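Local coordinates for protein esterase LipW (Mycobacterium marinum, PDB 3QH4) that probably hydrolyses ester bonds with strict substrate selectivity, as an alpha/beta hydrolase, at residues Q194-D199 with S220-H225; D198-A203 with P238-Q243. One frame throughout, in Å; residues are numbered along the deposited sequence. Where two conformers were deposited one is given.

Contact 1: residues Q194-D199 with S220-H225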
loop_
_atom_site.group_PDB
_atom_site.type_symbol
_atom_site.label_atom_id
_atom_site.label_comp_id
_atom_site.label_asym_id
_atom_site.label_seq_id
_atom_site.Cartn_x
_atom_site.Cartn_y
_atom_site.Cartn_z
ATOM N N GLN A 194 -3.913 -3.583 4.377
ATOM C CA GLN A 194 -3.398 -4.963 4.343
ATOM C C GLN A 194 -1.855 -4.982 4.247
ATOM O O GLN A 194 -1.306 -5.623 3.339
ATOM C CB GLN A 194 -4.095 -5.760 3.197
ATOM C CG GLN A 194 -3.941 -5.085 1.818
ATOM C CD GLN A 194 -4.650 -5.765 0.675
ATOM O OE1 GLN A 194 -5.470 -6.661 0.868
ATOM N NE2 GLN A 194 -4.350 -5.314 -0.544
ATOM N N PRO A 195 -1.175 -4.298 5.191
ATOM C CA PRO A 195 0.287 -4.098 5.072
ATOM C C PRO A 195 1.151 -5.343 5.266
ATOM O O PRO A 195 0.846 -6.228 6.077
ATOM C CB PRO A 195 0.604 -3.084 6.171
ATOM C CG PRO A 195 -0.464 -3.358 7.268
ATOM C CD PRO A 195 -1.712 -3.660 6.418
ATOM N N VAL A 196 2.182 -5.415 4.448
ATOM C CA VAL A 196 3.277 -6.342 4.642
ATOM C C VAL A 196 4.161 -5.713 5.731
ATOM O O VAL A 196 4.618 -4.576 5.557
ATOM C CB VAL A 196 4.025 -6.492 3.300
ATOM C CG1 VAL A 196 5.333 -7.231 3.540
ATOM C CG2 VAL A 196 3.108 -7.262 2.301
ATOM N N LEU A 197 4.409 -6.433 6.834
ATOM C CA LEU A 197 5.072 -5.838 7.995
ATOM C C LEU A 197 6.237 -6.605 8.566
ATOM O O LEU A 197 7.134 -5.985 9.131
ATOM C CB LEU A 197 4.037 -5.596 9.128
ATOM C CG LEU A 197 2.991 -4.547 8.787
ATOM C CD1 LEU A 197 1.926 -4.597 9.841
ATOM C CD2 LEU A 197 3.635 -3.180 8.765
ATOM N N ASP A 198 6.250 -7.927 8.410
ATOM C CA ASP A 198 7.202 -8.720 9.173
ATOM C C ASP A 198 7.657 -9.948 8.395
ATOM O O ASP A 198 6.828 -10.784 8.003
ATOM C CB ASP A 198 6.562 -9.132 10.509
ATOM C CG ASP A 198 7.592 -9.523 11.582
ATOM O OD1 ASP A 198 8.714 -9.944 11.256
ATOM O OD2 ASP A 198 7.274 -9.404 12.796
ATOM N N ASP A 199 8.967 -10.068 8.179
ATOM C CA ASP A 199 9.487 -11.259 7.494
ATOM C C ASP A 199 9.404 -12.529 8.341
ATOM O O ASP A 199 9.464 -13.640 7.816
ATOM C CB ASP A 199 10.940 -11.026 7.079
ATOM C CG ASP A 199 11.834 -10.862 8.274
ATOM O OD1 ASP A 199 11.631 -9.871 9.013
ATOM O OD2 ASP A 199 12.730 -11.730 8.454
ATOM N N SER A 220 7.001 -15.564 1.579
ATOM C CA SER A 220 8.381 -15.967 1.817
ATOM C C SER A 220 9.297 -15.571 0.645
ATOM O O SER A 220 10.380 -14.972 0.859
ATOM C CB SER A 220 8.488 -17.459 2.088
ATOM O OG SER A 220 9.861 -17.809 2.173
ATOM N N LEU A 221 8.877 -15.898 -0.576
ATOM C CA LEU A 221 9.627 -15.502 -1.790
ATOM C C LEU A 221 9.747 -13.983 -1.888
ATOM O O LEU A 221 10.820 -13.461 -2.220
ATOM C CB LEU A 221 8.935 -16.015 -3.054
ATOM C CG LEU A 221 9.287 -17.433 -3.530
ATOM C CD1 LEU A 221 9.189 -18.394 -2.412
ATOM C CD2 LEU A 221 8.350 -17.846 -4.672
ATOM N N MET A 222 8.644 -13.287 -1.600
ATOM C CA MET A 222 8.594 -11.823 -1.636
ATOM C C MET A 222 9.710 -11.209 -0.795
ATOM O O MET A 222 10.440 -10.340 -1.271
ATOM C CB MET A 222 7.204 -11.341 -1.119
ATOM C CG MET A 222 7.086 -9.835 -0.962
ATOM S SD MET A 222 5.577 -9.448 -0.058
ATOM C CE MET A 222 5.967 -10.057 1.593
ATOM N N TRP A 223 9.838 -11.656 0.458
ATOM C CA TRP A 223 10.850 -11.112 1.366
ATOM C C TRP A 223 12.227 -11.448 0.820
ATOM O O TRP A 223 13.174 -10.620 0.906
ATOM C CB TRP A 223 10.665 -11.617 2.803
ATOM C CG TRP A 223 9.623 -10.839 3.527
ATOM C CD1 TRP A 223 8.388 -11.276 3.948
ATOM C CD2 TRP A 223 9.742 -9.489 3.937
ATOM N NE1 TRP A 223 7.723 -10.243 4.572
ATOM C CE2 TRP A 223 8.540 -9.139 4.589
ATOM C CE3 TRP A 223 10.761 -8.524 3.819
ATOM C CZ2 TRP A 223 8.320 -7.863 5.135
ATOM C CZ3 TRP A 223 10.540 -7.240 4.357
ATOM C CH2 TRP A 223 9.324 -6.926 5.007
ATOM N N ARG A 224 12.368 -12.642 0.235
ATOM C CA ARG A 224 13.705 -12.996 -0.312
ATOM C C ARG A 224 14.116 -12.078 -1.464
ATOM O O ARG A 224 15.275 -11.609 -1.500
ATOM C CB ARG A 224 13.788 -14.488 -0.709
ATOM C CG ARG A 224 13.884 -15.407 0.514
ATOM C CD ARG A 224 14.647 -16.699 0.194
ATOM N NE ARG A 224 13.999 -17.486 -0.825
ATOM C CZ ARG A 224 13.001 -18.339 -0.596
ATOM N NH1 ARG A 224 12.504 -18.497 0.631
ATOM N NH2 ARG A 224 12.483 -19.028 -1.606
ATOM N N HIS A 225 13.192 -11.802 -2.395
ATOM C CA HIS A 225 13.528 -10.942 -3.551
ATOM C C HIS A 225 13.874 -9.523 -3.099
ATOM O O HIS A 225 14.779 -8.900 -3.648
ATOM C CB HIS A 225 12.363 -10.777 -4.533
ATOM C CG HIS A 225 11.847 -12.052 -5.109
ATOM N ND1 HIS A 225 12.665 -13.069 -5.549
ATOM C CD2 HIS A 225 10.577 -12.458 -5.340
ATOM C CE1 HIS A 225 11.916 -14.063 -5.997
ATOM N NE2 HIS A 225 10.646 -13.718 -5.876
HETATM O O HOH W 1 5.186 -10.757 5.789
#

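Contact 2: residues D198-A203 with P238-Q243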
loop_
_atom_site.group_PDB
_atom_site.type_symbol
_atom_site.label_atom_id
_atom_site.label_comp_id
_atom_site.label_asym_id
_atom_site.label_seq_id
_atom_site.Cartn_x
_atom_site.Cartn_y
_atom_site.Cartn_z
ATOM N N ASP A 198 6.250 -7.927 8.410
ATOM C CA ASP A 198 7.202 -8.720 9.173
ATOM C C ASP A 198 7.657 -9.948 8.395
ATOM O O ASP A 198 6.828 -10.784 8.003
ATOM C CB ASP A 198 6.562 -9.132 10.509
ATOM C CG ASP A 198 7.592 -9.523 11.582
ATOM O OD1 ASP A 198 8.714 -9.944 11.256
ATOM O OD2 ASP A 198 7.274 -9.404 12.796
ATOM N N ASP A 199 8.967 -10.068 8.179
ATOM C CA ASP A 199 9.487 -11.259 7.494
ATOM C C ASP A 199 9.404 -12.529 8.341
ATOM O O ASP A 199 9.464 -13.640 7.816
ATOM C CB ASP A 199 10.940 -11.026 7.079
ATOM C CG ASP A 199 11.834 -10.862 8.274
ATOM O OD1 ASP A 199 11.631 -9.871 9.013
ATOM O OD2 ASP A 199 12.730 -11.730 8.454
ATOM N N ARG A 200 9.267 -12.378 9.649
ATOM C CA ARG A 200 9.209 -13.536 10.537
ATOM C C ARG A 200 7.852 -14.217 10.349
ATOM O O ARG A 200 6.852 -13.555 10.290
ATOM C CB ARG A 200 9.400 -13.071 11.982
ATOM C CG ARG A 200 10.831 -12.472 12.222
ATOM C CD ARG A 200 10.935 -11.886 13.622
ATOM N NE ARG A 200 10.174 -10.648 13.720
ATOM C CZ ARG A 200 10.153 -9.830 14.773
ATOM N NH1 ARG A 200 10.896 -10.077 15.852
ATOM N NH2 ARG A 200 9.410 -8.729 14.732
ATOM N N PRO A 201 7.824 -15.545 10.255
ATOM C CA PRO A 201 6.544 -16.255 9.995
ATOM C C PRO A 201 5.546 -16.124 11.148
ATOM O O PRO A 201 5.926 -16.026 12.296
ATOM C CB PRO A 201 6.971 -17.717 9.837
ATOM C CG PRO A 201 8.479 -17.668 9.557
ATOM C CD PRO A 201 8.986 -16.454 10.287
ATOM N N THR A 202 4.270 -16.070 10.826
ATOM C CA THR A 202 3.230 -16.012 11.830
ATOM C C THR A 202 2.343 -17.204 11.593
ATOM O O THR A 202 2.513 -17.945 10.580
ATOM C CB THR A 202 2.374 -14.780 11.646
ATOM O OG1 THR A 202 1.820 -14.826 10.316
ATOM C CG2 THR A 202 3.241 -13.534 11.788
ATOM N N ALA A 203 1.416 -17.401 12.524
ATOM C CA ALA A 203 0.480 -18.535 12.401
ATOM C C ALA A 203 -0.360 -18.377 11.132
ATOM O O ALA A 203 -0.609 -19.365 10.422
ATOM C CB ALA A 203 -0.420 -18.590 13.594
ATOM N N PRO A 238 9.323 -3.064 9.011
ATOM C CA PRO A 238 8.749 -2.231 10.065
ATOM C C PRO A 238 8.301 -3.001 11.313
ATOM O O PRO A 238 8.420 -2.466 12.441
ATOM C CB PRO A 238 7.570 -1.524 9.351
ATOM C CG PRO A 238 7.997 -1.445 7.937
ATOM C CD PRO A 238 8.714 -2.779 7.694
ATOM N N GLY A 239 7.842 -4.253 11.155
ATOM C CA GLY A 239 7.355 -5.007 12.271
ATOM C C GLY A 239 8.462 -5.376 13.247
ATOM O O GLY A 239 8.179 -5.706 14.403
ATOM N N ARG A 240 9.717 -5.297 12.803
ATOM C CA ARG A 240 10.839 -5.519 13.741
ATOM C C ARG A 240 11.227 -4.302 14.610
ATOM O O ARG A 240 12.070 -4.438 15.533
ATOM C CB ARG A 240 12.082 -6.050 12.999
ATOM C CG ARG A 240 11.931 -7.500 12.530
ATOM C CD ARG A 240 13.179 -7.875 11.738
ATOM N NE ARG A 240 13.184 -9.253 11.237
ATOM C CZ ARG A 240 13.783 -10.291 11.829
ATOM N NH1 ARG A 240 14.334 -10.167 13.026
ATOM N NH2 ARG A 240 13.807 -11.478 11.230
ATOM N N ARG A 241 10.639 -3.133 14.350
ATOM C CA ARG A 241 10.923 -1.935 15.167
ATOM C C ARG A 241 10.399 -2.154 16.586
ATOM O O ARG A 241 9.229 -2.504 16.771
ATOM C CB ARG A 241 10.296 -0.668 14.561
ATOM C CG ARG A 241 10.639 0.590 15.370
ATOM C CD ARG A 241 10.356 1.850 14.588
ATOM N NE ARG A 241 11.033 1.850 13.284
ATOM C CZ ARG A 241 12.359 1.921 13.093
ATOM N NH1 ARG A 241 13.198 2.036 14.111
ATOM N NH2 ARG A 241 12.840 1.929 11.858
ATOM N N GLY A 242 11.284 -1.983 17.567
ATOM C CA GLY A 242 10.953 -2.217 18.963
ATOM C C GLY A 242 10.056 -1.129 19.519
ATOM O O GLY A 242 8.994 -1.415 20.083
ATOM N N GLN A 243 10.466 0.119 19.321
ATOM C CA GLN A 243 9.743 1.273 19.916
ATOM C C GLN A 243 8.881 1.982 18.895
ATOM O O GLN A 243 9.386 2.568 17.935
ATOM C CB GLN A 243 10.761 2.271 20.499
ATOM C CG GLN A 243 10.121 3.544 21.064
ATOM C CD GLN A 243 9.165 3.250 22.211
ATOM O OE1 GLN A 243 7.982 2.990 21.998
ATOM N NE2 GLN A 243 9.692 3.232 23.435
#

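Contact 1: residues Q194-D199 with S220-H225
Asp199 and Trp223 bring the two backbones closest, their CA atoms 6.3 Å apart, where the loop following strand 189-193 passes helix 216-227. In the alpha/beta hydrolase fold such loops run out from the ends of the central strands, and here helix 216-227 packs on one through Trp223, with Met222 beside it. The indole of Trp223 lies against the loop, and the CA of Asp199 stands over its five-membered ring, 3.6 Å from the centroid and 12° off the normal, a CH-pi contact made by the backbone. CB of Asp199 adds to the same face, 3.7 Å from Trp223 CD2, while the carboxylate turns off to a salt bridge with Arg240. Further along the indole, Val196 slides past in the opposite direction and sets CG1 3.4 Å from Trp223 CZ2. That methyl is anti to its backbone N (chi1 169°), and Val196 CG1 also meets Met222 CE tip to tip at a tight 3.5 Å. The bend of Met222 at chi3 (69°) places this CE. Val196 touches Ser166 as well, the likely nucleophile of a Ser-His-Asp triad. The amide N of Asp199 is buried without a partner, whereas the indole N-H is satisfied by a water in the ring plane: Trp223 NE1 donates to it at 2.9 Å, and the water lies 2.8 Å from Asp198 O.

Contact 2: residues D198-A203 with P238-Q243
Asp198 OD1 is gripped twice by Arg200. The backbone N, two residues on, closes an Asx turn from above the carboxylate plane, and Arg200 NE donates to the syn lone pair of Asp198 OD1 at 2.9 Å, with an N-H...O angle of 173°. Arg200 NH2 completes a side-on, two-nitrogen grip by reaching Asp198 OD2, tilted from the plane and less straight at 138°. The bend at chi3 (-72°) places NE for this grip, which fixes the rotation of the guanidinium.

A second side-on pair bridges the segments. Arg240 NE donates to Asp199 OD1 at 2.8 Å and its NH2 to Asp199 OD2 at 3.0 Å; both bonds are nearly straight, both use syn lone pairs, and the two side chains cross at about a right angle with their flat groups nearly coplanar. In the alpha/beta hydrolase framework, this surface contact joins the loop leading to helix 203-207 with the 3-10 turn of 238-240, which precedes strand 250-255.

The guanidinium groups of Arg200 and Arg240 stack, with centres 4.7 Å apart. CG of Arg240 sits over a face of the Arg200 group, and CG of Arg200 over a face of the Arg240 group, 3.3 Å from Arg240 NH2. The like charges are close, and the two aspartates probably offset their repulsion. At the turn, Gly239 O lies near the plane of the Arg200 guanidinium, 3.3 Å from Arg200 NH2 but at a poor angle for a bond.

The two contacts show how one loop can serve two neighbours: both start from the 194-203 region, share Asp198 and Asp199, and have centres about 10 Å apart. Asp199 divides its work, its backbone side belonging to contact 1 and its carboxylate to contact 2. Between them Leu197 O probably accepts a hydrogen bond from Gly239 N at 2.8 Å, tying the 3-10 turn to the loop within the span that touches the helix. Contact 1 is buried and adjoins the probable active site through Val196, while Gln194, in the same segment though not touching the helix, packs on His288 of the likely triad. Contact 2 lies at the surface, its centre about 17 Å from that of the chain.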